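Local coordinates for walker-Type ATPase (Pyrococcus abyssi, PDB 2QEN), which binds ADP and magnesium at a Walker-type nucleotide site and is probably an ATPase, though its cellular role is not known, at residues G128-V132 against P163-I167. The protein carries 1 engineered substitution. Residues are numbered along the deposited sequence; the frame is centred on the assembly and turned at random.
Sequences GEFIV and PNLKI
Phe-130 and Val-132 pair in parallel with Leu-165 and Ile-167 where two neighbouring strands of the P-loop NTPase sheet begin. The contact joins the strands of a beta-alpha-beta unit whose crossover runs through helix 149-161; it packs tightly along the strands and is looser where they start. Phe-130 N to Asn-164 O, Lys-166 N to Phe-130 O and Val-132 N to Lys-166 O, each 2.9 Å, set the register. On the face of Phe-130, Val-132 and Leu-165, under helix 113-127, Leu-165 CD1 meets the edge of the Phe-130 ring at CD2 (4.0 Å) and also touches Val-132 CG2 (4.2 Å). Leu-165 carries its CG anti to the backbone N (chi1 -162°), which lays the branch beside the phenyl group, both pointing the same way.

On the other face Ile-131 is still buried against helix 18-30, but toward the strand entry Glu-129 and Lys-166 are partly exposed. Here the extended Glu-129 chain passes over the bent Lys-166 chain, Glu-129 CD 3.5 Å from Lys-166 CG. Lys-166 NZ, which also donates to Leu-28 O, meets Glu-129 OE2 from above the carboxylate plane in a 3.1 Å salt bridge. A water donates to both Glu-129 OE2 and Pro-163 O. Replacing Glu-129 by alanine is likely to leave the ammonium without its carboxylate mate and the water without one acceptor. Exposed Gly-128, just after helix 113-127, is held by Asn-164 ND2, 2.9 Å from Gly-128 O and above that carbonyl's plane.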
loop_
_atom_site.group_PDB
_atom_site.type_symbol
_atom_site.label_atom_id
_atom_site.label_comp_id
_atom_site.label_asym_id
_atom_site.label_seq_id
_atom_site.Cartn_x
_atom_site.Cartn_y
_atom_site.Cartn_z
ATOM N N GLY A 128 9.623 -20.393 -15.218
ATOM C CA GLY A 128 8.193 -20.682 -15.171
ATOM C C GLY A 128 7.429 -19.379 -15.252
ATOM O O GLY A 128 6.562 -19.208 -16.118
ATOM N N GLU A 129 7.822 -18.444 -14.385
ATOM C CA GLU A 129 7.148 -17.171 -14.180
ATOM C C GLU A 129 8.136 -16.186 -13.563
ATOM O O GLU A 129 8.928 -16.565 -12.687
ATOM C CB GLU A 129 6.039 -17.384 -13.152
ATOM C CG GLU A 129 4.878 -16.467 -13.248
ATOM C CD GLU A 129 3.648 -17.103 -12.666
ATOM O OE1 GLU A 129 3.512 -17.121 -11.426
ATOM O OE2 GLU A 129 2.805 -17.587 -13.455
ATOM N N PHE A 130 8.069 -14.929 -14.002
ATOM C CA PHE A 130 8.760 -13.835 -13.323
ATOM C C PHE A 130 7.768 -12.734 -12.906
ATOM O O PHE A 130 6.914 -12.322 -13.704
ATOM C CB PHE A 130 9.909 -13.281 -14.177
ATOM C CG PHE A 130 10.808 -12.333 -13.438
ATOM C CD1 PHE A 130 11.860 -12.806 -12.680
ATOM C CD2 PHE A 130 10.578 -10.948 -13.484
ATOM C CE1 PHE A 130 12.679 -11.922 -11.975
ATOM C CE2 PHE A 130 11.403 -10.059 -12.790
ATOM C CZ PHE A 130 12.465 -10.551 -12.042
ATOM N N ILE A 131 7.883 -12.265 -11.663
ATOM C CA ILE A 131 6.986 -11.227 -11.152
ATOM C C ILE A 131 7.623 -9.829 -11.135
ATOM O O ILE A 131 8.731 -9.641 -10.633
ATOM C CB ILE A 131 6.415 -11.572 -9.736
ATOM C CG1 ILE A 131 5.701 -12.936 -9.744
ATOM C CG2 ILE A 131 5.462 -10.448 -9.210
ATOM C CD1 ILE A 131 5.763 -13.665 -8.389
ATOM N N VAL A 132 6.902 -8.855 -11.693
ATOM C CA VAL A 132 7.249 -7.446 -11.521
ATOM C C VAL A 132 6.155 -6.808 -10.698
ATOM O O VAL A 132 5.001 -6.799 -11.104
ATOM C CB VAL A 132 7.400 -6.681 -12.868
ATOM C CG1 VAL A 132 7.806 -5.209 -12.608
ATOM C CG2 VAL A 132 8.414 -7.364 -13.751
ATOM N N PRO A 163 3.434 -14.068 -21.572
ATOM C CA PRO A 163 2.784 -15.066 -20.705
ATOM C C PRO A 163 3.622 -15.577 -19.530
ATOM O O PRO A 163 3.070 -16.133 -18.581
ATOM C CB PRO A 163 2.467 -16.226 -21.665
ATOM C CG PRO A 163 3.413 -16.056 -22.810
ATOM C CD PRO A 163 3.635 -14.581 -22.950
ATOM N N ASN A 164 4.934 -15.398 -19.573
ATOM C CA ASN A 164 5.758 -15.804 -18.434
ATOM C C ASN A 164 6.088 -14.650 -17.507
ATOM O O ASN A 164 7.035 -14.706 -16.729
ATOM C CB ASN A 164 7.010 -16.502 -18.939
ATOM C CG ASN A 164 6.676 -17.744 -19.706
ATOM O OD1 ASN A 164 6.427 -17.694 -20.908
ATOM N ND2 ASN A 164 6.657 -18.871 -19.019
ATOM N N LEU A 165 5.288 -13.594 -17.605
ATOM C CA LEU A 165 5.503 -12.414 -16.814
ATOM C C LEU A 165 4.202 -12.051 -16.098
ATOM O O LEU A 165 3.140 -11.985 -16.723
ATOM C CB LEU A 165 5.987 -11.283 -17.716
ATOM C CG LEU A 165 6.673 -10.086 -17.064
ATOM C CD1 LEU A 165 8.031 -10.500 -16.496
ATOM C CD2 LEU A 165 6.822 -8.960 -18.098
ATOM N N LYS A 166 4.289 -11.864 -14.782
ATOM C CA LYS A 166 3.130 -11.488 -13.984
ATOM C C LYS A 166 3.392 -10.130 -13.346
ATOM O O LYS A 166 4.513 -9.831 -12.937
ATOM C CB LYS A 166 2.825 -12.546 -12.912
ATOM C CG LYS A 166 2.382 -13.892 -13.466
ATOM C CD LYS A 166 1.010 -13.803 -14.164
ATOM C CE LYS A 166 0.799 -14.976 -15.110
ATOM N NZ LYS A 166 0.221 -16.144 -14.430
ATOM N N ILE A 167 2.352 -9.313 -13.288
ATOM C CA ILE A 167 2.463 -7.957 -12.768
ATOM C C ILE A 167 1.491 -7.838 -11.583
ATOM O O ILE A 167 0.342 -8.275 -11.671
ATOM C CB ILE A 167 2.187 -6.897 -13.866
ATOM C CG1 ILE A 167 3.301 -6.895 -14.923
ATOM C CG2 ILE A 167 2.007 -5.475 -13.259
ATOM C CD1 ILE A 167 3.034 -5.936 -16.061
HETATM O O HOH W 1 2.970 -18.030 -16.634
#